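Uncharacterized protein DUF1234 (Pectobacterium atrosepticum SCRI1043, PDB 3BDV) is uncharacterised but is probably a serine hydrolase of the alpha/beta-hydrolase fold, seen with bound calcium. Local coordinates at residues 18-23 against 77-82; 22-27 against 45-50; 28-33 against 164-169; 83-88 against 102-107. All coordinates share one frame; numbering follows the deposited sequence. Where two conformers were deposited one is given.

Interaction 1 (18-23 against 77-82)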
# COMPACT_ATOMS: atom_id res chain seq x y z
N LEU A 18 8.92 11.27 6.86
CA LEU A 18 7.98 10.16 6.87
C LEU A 18 8.69 8.90 6.43
O LEU A 18 9.58 8.96 5.60
CB LEU A 18 6.83 10.39 5.88
CG LEU A 18 5.97 11.61 6.15
CD1 LEU A 18 4.95 11.83 5.03
CD2 LEU A 18 5.27 11.48 7.53
N THR A 19 8.26 7.77 6.97
CA THR A 19 8.86 6.50 6.60
C THR A 19 7.87 5.70 5.79
O THR A 19 6.72 5.50 6.23
CB THR A 19 9.23 5.73 7.88
OG1 THR A 19 10.28 6.43 8.56
CG2 THR A 19 9.69 4.31 7.59
N MSE A 20 8.28 5.25 4.62
CA MSE A 20 7.45 4.36 3.82
C MSE A 20 7.65 2.94 4.29
O MSE A 20 8.78 2.49 4.42
CB MSE A 20 7.86 4.40 2.36
CG MSE A 20 7.92 5.75 1.74
SE MSE A 20 6.36 6.84 1.90
CE MSE A 20 6.77 8.15 0.54
N VAL A 21 6.54 2.23 4.50
CA VAL A 21 6.58 0.80 4.81
C VAL A 21 5.87 -0.01 3.70
O VAL A 21 4.66 0.11 3.54
CB VAL A 21 5.98 0.51 6.19
CG1 VAL A 21 6.09 -0.96 6.48
CG2 VAL A 21 6.72 1.32 7.28
N LEU A 22 6.64 -0.83 2.98
CA LEU A 22 6.10 -1.71 1.95
C LEU A 22 5.48 -2.97 2.55
O LEU A 22 6.14 -3.68 3.30
CB LEU A 22 7.18 -2.12 0.95
CG LEU A 22 7.81 -0.94 0.22
CD1 LEU A 22 9.18 -1.41 -0.34
CD2 LEU A 22 6.86 -0.41 -0.89
N VAL A 23 4.20 -3.19 2.27
CA VAL A 23 3.45 -4.39 2.70
C VAL A 23 3.02 -5.27 1.51
O VAL A 23 1.99 -5.03 0.91
CB VAL A 23 2.21 -4.02 3.52
CG1 VAL A 23 1.61 -5.26 4.17
CG2 VAL A 23 2.56 -2.94 4.62
N ILE A 77 3.88 5.80 6.25
CA ILE A 77 2.87 5.53 5.23
C ILE A 77 2.94 4.06 4.87
O ILE A 77 3.99 3.59 4.44
CB ILE A 77 3.06 6.39 3.95
CG1 ILE A 77 2.89 7.87 4.30
CG2 ILE A 77 2.06 5.96 2.89
CD1 ILE A 77 3.23 8.86 3.19
N LEU A 78 1.85 3.33 5.10
CA LEU A 78 1.80 1.89 4.72
C LEU A 78 1.48 1.79 3.25
O LEU A 78 0.52 2.38 2.79
CB LEU A 78 0.73 1.16 5.52
CG LEU A 78 0.98 1.05 7.04
CD1 LEU A 78 -0.19 0.31 7.67
CD2 LEU A 78 2.33 0.40 7.35
N ILE A 79 2.28 1.06 2.49
CA ILE A 79 2.06 0.96 1.01
C ILE A 79 1.81 -0.54 0.78
O ILE A 79 2.73 -1.39 0.77
CB ILE A 79 3.25 1.48 0.20
CG1 ILE A 79 3.58 2.94 0.49
CG2 ILE A 79 3.01 1.24 -1.31
CD1 ILE A 79 4.89 3.45 -0.12
N GLY A 80 0.53 -0.87 0.64
CA GLY A 80 0.10 -2.25 0.56
C GLY A 80 -0.30 -2.76 -0.83
O GLY A 80 -0.83 -2.00 -1.61
N HIS A 81 -0.12 -4.05 -1.08
CA HIS A 81 -0.62 -4.67 -2.30
C HIS A 81 -1.54 -5.83 -1.95
O HIS A 81 -1.14 -6.72 -1.21
CB HIS A 81 0.55 -5.18 -3.18
CG HIS A 81 0.12 -5.83 -4.46
ND1 HIS A 81 0.52 -7.10 -4.84
CD2 HIS A 81 -0.70 -5.39 -5.45
CE1 HIS A 81 -0.03 -7.40 -6.00
NE2 HIS A 81 -0.76 -6.37 -6.41
N SER A 82 -2.74 -5.85 -2.52
CA SER A 82 -3.62 -7.03 -2.42
C SER A 82 -3.94 -7.43 -0.96
O SER A 82 -4.46 -6.63 -0.19
CB SER A 82 -3.04 -8.17 -3.26
OG SER A 82 -4.06 -9.14 -3.56
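Two parallel strands, 19-23 and 77-81, pair side by side in the buried middle of the alpha/beta-hydrolase sheet, the second running straight into the turn that carries Ser82. Their axes lie 4.7 Å apart and diverge by 20°. Five backbone hydrogen bonds zigzag between them: Thr19 O and Val21 O receive Ile77 N and Ile79 N, Ile77 O and Ile79 O receive Val21 N and Val23 N, and Val23 O receives His81 N. The bond from Val21 N to Ile77 O is almost straight and in the carbonyl plane, at 2.9 Å, whereas His81 N meets Val23 O nearly along the C=O axis at 3.1 Å. On one face the selenomethionine Met20 bends at its second torsion (-53°) and lies alongside Ile77, its SE 3.9 Å from Ile77 CB. Ile77 also crosses Leu18 obliquely, CD1 to CD1 3.9 Å. On the other face Leu78 points the same way as Val21, CD2 to CB 3.8 Å. Gly80, opposite Val23, brings its CA to 3.4 Å from Val23 O. Gly80 and Ser82, the latter with positive phi (58°), fit the GxSxG nucleophile elbow of this fold. Helices 34-41 and 174-185 cover the Met20 and Ile79 face, helix 58-70 the Val21 and Leu78 face, and strands 46-47 and 99-105 flank the pair in the sheet.

Interaction 2 (22-27 against 45-50). With CA (calcium ion), chain C.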
# COMPACT_ATOMS: atom_id res chain seq x y z
N LEU A 22 6.64 -0.83 2.98
CA LEU A 22 6.10 -1.71 1.95
C LEU A 22 5.48 -2.97 2.55
O LEU A 22 6.14 -3.68 3.30
CB LEU A 22 7.18 -2.12 0.95
CG LEU A 22 7.81 -0.94 0.22
CD1 LEU A 22 9.18 -1.41 -0.34
CD2 LEU A 22 6.86 -0.41 -0.89
N VAL A 23 4.20 -3.19 2.27
CA VAL A 23 3.45 -4.39 2.70
C VAL A 23 3.02 -5.27 1.51
O VAL A 23 1.99 -5.03 0.91
CB VAL A 23 2.21 -4.02 3.52
CG1 VAL A 23 1.61 -5.26 4.17
CG2 VAL A 23 2.56 -2.94 4.62
N PRO A 24 3.81 -6.31 1.18
CA PRO A 24 3.42 -7.25 0.12
C PRO A 24 2.24 -8.12 0.50
O PRO A 24 1.92 -8.26 1.69
CB PRO A 24 4.69 -8.09 -0.10
CG PRO A 24 5.80 -7.23 0.47
CD PRO A 24 5.17 -6.59 1.67
N GLY A 25 1.63 -8.70 -0.53
CA GLY A 25 0.62 -9.72 -0.33
C GLY A 25 1.16 -11.15 -0.37
O GLY A 25 2.33 -11.40 -0.11
N LEU A 26 0.28 -12.08 -0.74
CA LEU A 26 0.62 -13.50 -0.75
C LEU A 26 1.85 -13.80 -1.60
O LEU A 26 1.99 -13.28 -2.72
CB LEU A 26 -0.58 -14.31 -1.29
CG LEU A 26 -0.69 -15.78 -0.87
CD1 LEU A 26 -1.16 -15.93 0.57
CD2 LEU A 26 -1.64 -16.51 -1.82
N ARG A 27 2.71 -14.66 -1.07
CA ARG A 27 3.94 -15.14 -1.71
C ARG A 27 5.07 -14.11 -1.73
O ARG A 27 6.11 -14.38 -2.29
CB ARG A 27 3.72 -15.67 -3.15
CG ARG A 27 2.55 -16.63 -3.28
CD ARG A 27 2.58 -17.37 -4.60
NE ARG A 27 1.44 -18.27 -4.68
CZ ARG A 27 0.22 -17.90 -5.10
NH1 ARG A 27 -0.01 -16.67 -5.53
NH2 ARG A 27 -0.75 -18.78 -5.11
N TRP A 45 13.61 3.08 2.39
CA TRP A 45 12.24 2.63 2.65
C TRP A 45 12.24 1.30 3.35
O TRP A 45 13.13 0.51 3.16
CB TRP A 45 11.43 2.53 1.38
CG TRP A 45 11.16 3.88 0.75
CD1 TRP A 45 11.72 5.09 1.08
CD2 TRP A 45 10.29 4.14 -0.36
NE1 TRP A 45 11.23 6.08 0.25
CE2 TRP A 45 10.37 5.53 -0.64
CE3 TRP A 45 9.45 3.34 -1.12
CZ2 TRP A 45 9.63 6.13 -1.65
CZ3 TRP A 45 8.71 3.94 -2.12
CH2 TRP A 45 8.82 5.32 -2.39
N GLN A 46 11.23 1.07 4.18
CA GLN A 46 11.15 -0.16 4.96
C GLN A 46 10.20 -1.15 4.32
O GLN A 46 9.42 -0.80 3.44
CB GLN A 46 10.70 0.16 6.37
CG GLN A 46 11.70 1.01 7.20
CD GLN A 46 13.11 0.42 7.21
OE1 GLN A 46 13.34 -0.67 7.75
NE2 GLN A 46 14.05 1.13 6.61
N ARG A 47 10.27 -2.39 4.77
CA ARG A 47 9.49 -3.48 4.19
C ARG A 47 9.27 -4.57 5.21
O ARG A 47 10.18 -4.92 5.99
CB ARG A 47 10.21 -4.00 2.94
CG ARG A 47 9.52 -5.14 2.25
CD ARG A 47 10.19 -5.42 0.95
NE ARG A 47 9.69 -6.66 0.39
CZ ARG A 47 9.70 -6.96 -0.90
NH1 ARG A 47 10.25 -6.16 -1.78
NH2 ARG A 47 9.22 -8.12 -1.30
N ILE A 48 8.05 -5.11 5.26
CA ILE A 48 7.75 -6.09 6.30
C ILE A 48 8.39 -7.40 5.87
O ILE A 48 8.54 -7.65 4.68
CB ILE A 48 6.22 -6.28 6.60
CG1 ILE A 48 5.48 -6.78 5.36
CG2 ILE A 48 5.56 -4.98 7.15
CD1 ILE A 48 4.24 -7.61 5.73
N ARG A 49 8.73 -8.22 6.85
CA ARG A 49 9.24 -9.55 6.63
C ARG A 49 8.45 -10.57 7.46
O ARG A 49 8.01 -10.27 8.55
CB ARG A 49 10.69 -9.62 7.09
CG ARG A 49 11.56 -8.55 6.56
CD ARG A 49 11.75 -8.61 5.05
NE ARG A 49 12.52 -7.45 4.63
CZ ARG A 49 12.70 -7.09 3.36
NH1 ARG A 49 12.24 -7.82 2.37
NH2 ARG A 49 13.39 -6.01 3.08
N GLN A 50 8.37 -11.80 6.97
CA GLN A 50 7.89 -12.90 7.82
C GLN A 50 8.39 -14.25 7.32
O GLN A 50 8.91 -14.36 6.20
CB GLN A 50 6.35 -12.90 7.95
CG GLN A 50 5.64 -12.80 6.65
CD GLN A 50 4.11 -12.64 6.76
OE1 GLN A 50 3.51 -12.97 7.77
NE2 GLN A 50 3.49 -12.21 5.68
CA CA C . 11.53 -4.58 7.98
O HOH W 1 12.44 -2.78 6.73
O HOH W 2 11.79 -6.39 9.32
O HOH W 3 12.65 -3.62 9.93
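A calcium site borders this contact, where the short strand 46-47 joins strand 19-23 as the outermost strand of the sheet within the chain. Leu22 is held through both its backbone N and its backbone O: Leu22 N donates almost straight to Gln46 O at 2.8 Å, from above the carbonyl plane, and Leu22 O receives Ile48 N at 3.1 Å, nearly along the C=O axis. The pairing is parallel, the closing step of the beta-alpha-beta unit formed by strand 19-23, helix 34-41 and strand 46-47. Arg47 O, on the side of the strand away from Leu22, binds calcium at 2.4 Å, and Glu68 is a further ligand. A water bound to the metal donates to Gln46 OE1 at 2.5 Å and accepts from Arg47 N at 3.0 Å, so the strand backbone holds the ion both directly and through water; Gln46 NE2 is hydrogen-bonded to His44 O. The Arg47 chain, CG anti to its backbone N (179°) and extended to NE, crosses Pro24 obliquely, with NE 3.9 Å from Pro24 CG. Its guanidinium forms salt bridges with Glu39 and Asp28. Ile48 has CG1 in the crowded position between N and the carbonyl carbon (62°), and slides past Pro24 in the opposite direction, with Ile48 CG1 3.7 Å from Pro24 CD.

Interaction 3 (28-33 against 164-169)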
# COMPACT_ATOMS: atom_id res chain seq x y z
N ASP A 28 4.84 -12.94 -1.14
CA ASP A 28 5.78 -11.81 -1.17
C ASP A 28 5.80 -11.15 -2.55
O ASP A 28 5.28 -11.68 -3.52
CB ASP A 28 7.18 -12.26 -0.77
CG ASP A 28 7.98 -11.16 -0.08
OD1 ASP A 28 7.51 -9.99 0.01
OD2 ASP A 28 9.07 -11.47 0.39
N SER A 29 6.45 -10.01 -2.64
CA SER A 29 6.62 -9.35 -3.91
C SER A 29 7.94 -9.74 -4.52
O SER A 29 9.00 -9.52 -3.94
CB SER A 29 6.55 -7.85 -3.72
OG SER A 29 5.22 -7.52 -3.34
N ASP A 30 7.87 -10.31 -5.71
CA ASP A 30 9.07 -10.81 -6.36
C ASP A 30 9.95 -9.67 -6.91
O ASP A 30 9.65 -8.48 -6.78
CB ASP A 30 8.69 -11.84 -7.44
CG ASP A 30 7.89 -11.22 -8.60
OD1 ASP A 30 7.90 -10.00 -8.74
OD2 ASP A 30 7.26 -11.98 -9.37
N ASP A 31 11.07 -10.04 -7.50
CA ASP A 31 12.08 -9.05 -7.85
C ASP A 31 11.62 -8.01 -8.84
O ASP A 31 12.12 -6.89 -8.79
CB ASP A 31 13.35 -9.73 -8.37
CG ASP A 31 14.29 -10.10 -7.24
OD1 ASP A 31 14.18 -9.48 -6.16
OD2 ASP A 31 15.15 -10.99 -7.43
N GLU A 32 10.69 -8.36 -9.72
CA GLU A 32 10.21 -7.43 -10.75
C GLU A 32 8.95 -6.69 -10.39
O GLU A 32 8.47 -5.88 -11.17
CB GLU A 32 10.03 -8.13 -12.07
CG GLU A 32 11.37 -8.23 -12.89
CD GLU A 32 12.05 -6.85 -13.14
OE1 GLU A 32 11.38 -5.86 -13.55
OE2 GLU A 32 13.29 -6.76 -12.91
N HIS A 33 8.41 -6.99 -9.21
CA HIS A 33 7.24 -6.33 -8.68
C HIS A 33 7.60 -4.90 -8.29
O HIS A 33 8.71 -4.62 -7.83
CB HIS A 33 6.77 -7.11 -7.45
CG HIS A 33 5.43 -6.74 -6.93
ND1 HIS A 33 5.22 -5.65 -6.10
CD2 HIS A 33 4.25 -7.40 -6.99
CE1 HIS A 33 3.95 -5.63 -5.74
NE2 HIS A 33 3.34 -6.67 -6.27
N ILE A 164 -1.88 -5.59 -10.96
CA ILE A 164 -0.91 -4.54 -10.66
C ILE A 164 0.32 -5.21 -10.03
O ILE A 164 0.66 -5.00 -8.88
CB ILE A 164 -1.49 -3.35 -9.78
CG1 ILE A 164 -2.89 -2.91 -10.23
CG2 ILE A 164 -0.54 -2.11 -9.86
CD1 ILE A 164 -3.45 -1.72 -9.47
N ASN A 165 0.94 -6.07 -10.81
CA ASN A 165 2.07 -6.86 -10.38
C ASN A 165 3.03 -6.93 -11.60
O ASN A 165 2.78 -6.28 -12.62
CB ASN A 165 1.63 -8.23 -9.91
CG ASN A 165 0.88 -9.05 -10.98
OD1 ASN A 165 0.75 -8.63 -12.14
ND2 ASN A 165 0.39 -10.24 -10.57
N ALA A 166 4.14 -7.65 -11.45
CA ALA A 166 5.18 -7.70 -12.47
C ALA A 166 4.63 -8.21 -13.78
O ALA A 166 4.99 -7.70 -14.83
CB ALA A 166 6.31 -8.59 -12.02
N GLU A 167 3.79 -9.23 -13.69
CA GLU A 167 3.26 -9.92 -14.86
C GLU A 167 2.46 -8.93 -15.69
O GLU A 167 2.41 -9.08 -16.89
CB GLU A 167 2.40 -11.12 -14.45
CG GLU A 167 3.20 -12.24 -13.70
CD GLU A 167 3.26 -12.08 -12.15
OE1 GLU A 167 3.57 -10.99 -11.62
OE2 GLU A 167 2.99 -13.07 -11.43
N ALA A 168 1.87 -7.93 -15.04
CA ALA A 168 1.15 -6.81 -15.69
C ALA A 168 2.02 -5.61 -16.12
O ALA A 168 1.53 -4.60 -16.68
CB ALA A 168 -0.01 -6.34 -14.77
N GLY A 169 3.32 -5.66 -15.85
CA GLY A 169 4.18 -4.55 -16.21
C GLY A 169 4.48 -3.57 -15.09
O GLY A 169 4.95 -2.49 -15.36
O HOH W 4 4.66 -9.75 -9.45
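Van der Waals contact between loops 28-33 and 164-169 centres on a single methyl group. Ala166 CB points at the turn of the first loop, 3.6 Å from Glu32 O and 3.7 Å from Glu32 CB, while the carboxylate end of Glu32 leads off to His37. The imidazole of His33, its CG anti to the backbone N (-169°), reaches Asn165 with CD2 4.0 Å from Asn165 CB; ring and amide planes stand 77° apart. Ser29 OG sits over the centre of one face of the His33 ring, 3.3 Å above its plane, and the ring meets that of His81 edge-to-face.

Local motifs shape both loops. Residues 30 to 33 form a type I beta turn, and His33 is the N-cap of helix 34-41, its ND1 accepting a hydrogen bond from Gln35 N. Asn165 OD1, in turn, accepts from Ala168 N in an Asx motif, with the donor above the amide carbonyl plane. These loops follow strands 19-23 and 154-157, the first and last in chain order of the alpha/beta-hydrolase sheet; in this fold the loop after the last strand commonly carries the histidine of the catalytic triad.

Polar linkage runs through one water, which lies in plane at the edge of the His33 ring. It accepts from Ala166 N at 2.9 Å and can donate to Glu167 OE1 at 2.7 Å and, weakly, to Asp30 OD1. Asp30 OD2 and Glu167 OE1 stand 4.4 Å apart as like charges, a closeness that could raise the proton affinity of either carboxylate.

Interaction 4 (83-88 against 102-107)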
# COMPACT_ATOMS: atom_id res chain seq x y z
N PHE A 83 -3.58 -8.65 -0.53
CA PHE A 83 -3.76 -9.00 0.85
C PHE A 83 -3.02 -8.06 1.81
O PHE A 83 -3.52 -7.75 2.89
CB PHE A 83 -3.35 -10.46 1.11
CG PHE A 83 -3.79 -10.97 2.45
CD1 PHE A 83 -5.10 -11.39 2.65
CD2 PHE A 83 -2.89 -11.16 3.47
CE1 PHE A 83 -5.51 -11.92 3.91
CE2 PHE A 83 -3.28 -11.66 4.70
CZ PHE A 83 -4.59 -12.06 4.91
N GLY A 84 -1.84 -7.61 1.41
CA GLY A 84 -1.10 -6.61 2.17
C GLY A 84 -1.89 -5.33 2.37
O GLY A 84 -1.81 -4.73 3.44
N ALA A 85 -2.66 -4.91 1.37
CA ALA A 85 -3.44 -3.71 1.52
C ALA A 85 -4.58 -3.93 2.50
O ALA A 85 -4.94 -3.05 3.27
CB ALA A 85 -4.00 -3.25 0.15
N LEU A 86 -5.21 -5.11 2.42
CA LEU A 86 -6.19 -5.45 3.47
C LEU A 86 -5.58 -5.41 4.84
O LEU A 86 -6.20 -4.90 5.79
CB LEU A 86 -6.86 -6.79 3.21
CG LEU A 86 -7.67 -6.81 1.91
CD1 LEU A 86 -8.37 -8.16 1.72
CD2 LEU A 86 -8.64 -5.64 1.81
N ALA A 87 -4.39 -5.97 5.00
CA ALA A 87 -3.78 -5.92 6.33
C ALA A 87 -3.54 -4.50 6.80
O ALA A 87 -3.76 -4.19 7.97
CB ALA A 87 -2.46 -6.72 6.33
N ALA A 88 -3.11 -3.63 5.89
CA ALA A 88 -2.85 -2.22 6.18
C ALA A 88 -4.17 -1.61 6.66
O ALA A 88 -4.20 -0.91 7.67
CB ALA A 88 -2.32 -1.45 4.95
N VAL A 102 -2.20 5.75 4.27
CA VAL A 102 -2.05 4.43 3.69
C VAL A 102 -2.38 4.49 2.21
O VAL A 102 -3.23 5.25 1.76
CB VAL A 102 -2.88 3.31 4.41
CG1 VAL A 102 -2.48 3.16 5.88
CG2 VAL A 102 -4.36 3.57 4.27
N MSE A 103 -1.61 3.74 1.45
CA MSE A 103 -1.76 3.62 -0.01
C MSE A 103 -2.08 2.16 -0.27
O MSE A 103 -1.27 1.28 0.07
CB MSE A 103 -0.46 4.03 -0.73
CG MSE A 103 -0.48 3.76 -2.16
SE MSE A 103 0.93 4.82 -3.01
CE MSE A 103 1.05 3.95 -4.68
N LEU A 104 -3.27 1.92 -0.82
CA LEU A 104 -3.85 0.57 -1.02
C LEU A 104 -3.86 0.30 -2.52
O LEU A 104 -4.65 0.84 -3.28
CB LEU A 104 -5.26 0.46 -0.45
CG LEU A 104 -5.37 0.88 1.00
CD1 LEU A 104 -6.80 0.83 1.63
CD2 LEU A 104 -4.39 0.04 1.84
N VAL A 105 -2.97 -0.58 -2.95
CA VAL A 105 -2.83 -0.83 -4.36
C VAL A 105 -3.41 -2.20 -4.67
O VAL A 105 -2.93 -3.21 -4.16
CB VAL A 105 -1.34 -0.82 -4.78
CG1 VAL A 105 -1.23 -1.14 -6.33
CG2 VAL A 105 -0.68 0.53 -4.39
N ALA A 106 -4.46 -2.22 -5.48
CA ALA A 106 -5.16 -3.49 -5.81
C ALA A 106 -5.55 -4.24 -4.52
O ALA A 106 -5.25 -5.42 -4.35
CB ALA A 106 -4.33 -4.40 -6.76
N PRO A 107 -6.27 -3.56 -3.62
CA PRO A 107 -6.76 -4.28 -2.45
C PRO A 107 -7.64 -5.42 -2.93
O PRO A 107 -8.39 -5.26 -3.90
CB PRO A 107 -7.59 -3.23 -1.72
CG PRO A 107 -8.03 -2.37 -2.68
CD PRO A 107 -6.90 -2.23 -3.71
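Ala85 and Ala88 on helix 83-93 turn their methyl groups toward Leu104 on strand 99-105, so that helix and strand of one beta-alpha-beta unit, begun by strand 76-81, lie flush against each other. The helix starts directly after Ser82, and its Gly84 completes the GxSxG pattern of a probable nucleophile elbow; this packing lays its first turns against the sheet. Helix and strand run roughly antiparallel, with 150° between their directions and axes 7.5 Å apart. Small side chains make that short spacing possible: the CA atoms of Ala85 and Leu104 are separated by just 5.0 Å.

With CG anti to the carbonyl carbon (chi1 -53°), Leu104 presents its CD2 branch to the helix. There CD2 sits between two alanines one turn apart, 3.7 Å from Ala85 CB and 4.0 Å from Ala88 CB. Within the sheet, Leu104 also touches Thr128 and Thr130 of the adjacent strand 128-132. Where strand 99-105 ends, Ala106 takes a positive phi and the chain turns, placing Pro107 beside the helix start. The methyl of Ala85 thus meets Leu104 and also, with its CB 3.9 Å from Pro107 CA, the proline. Leu86 points across the interface rather than into it, yet its end comes nearer, CD2 lying 4.4 Å from Pro107 CB. Ala87, directed the other way, packs against helix 58-70. Tightest of all is a methyl-to-carbonyl approach, with Leu104 CD2 3.4 Å from Ala85 O.

How the interactions relate
Interactions 1, 2 and 4 all involve one parallel sheet, in which the strands are ordered 46-47, 19-23, 76-81, 99-105. Interaction 1 lies in the middle, its centre about 8 Å from those of interactions 2 and 4. It shares Leu22 and Val23 with interaction 2, and its strand 76-81 leads into the helix of interaction 4, which opens after interaction 1 has closed. Interaction 3 stands about 13 to 16 Å from the centres of the others, in the loops after strands 19-23 and 154-157, and interaction 4 is nested within the chain it spans. His81 and His33 bring interactions 1 and 3 together beside the probable nucleophile elbow, whereas a calcium site belongs to interaction 2 at the sheet edge.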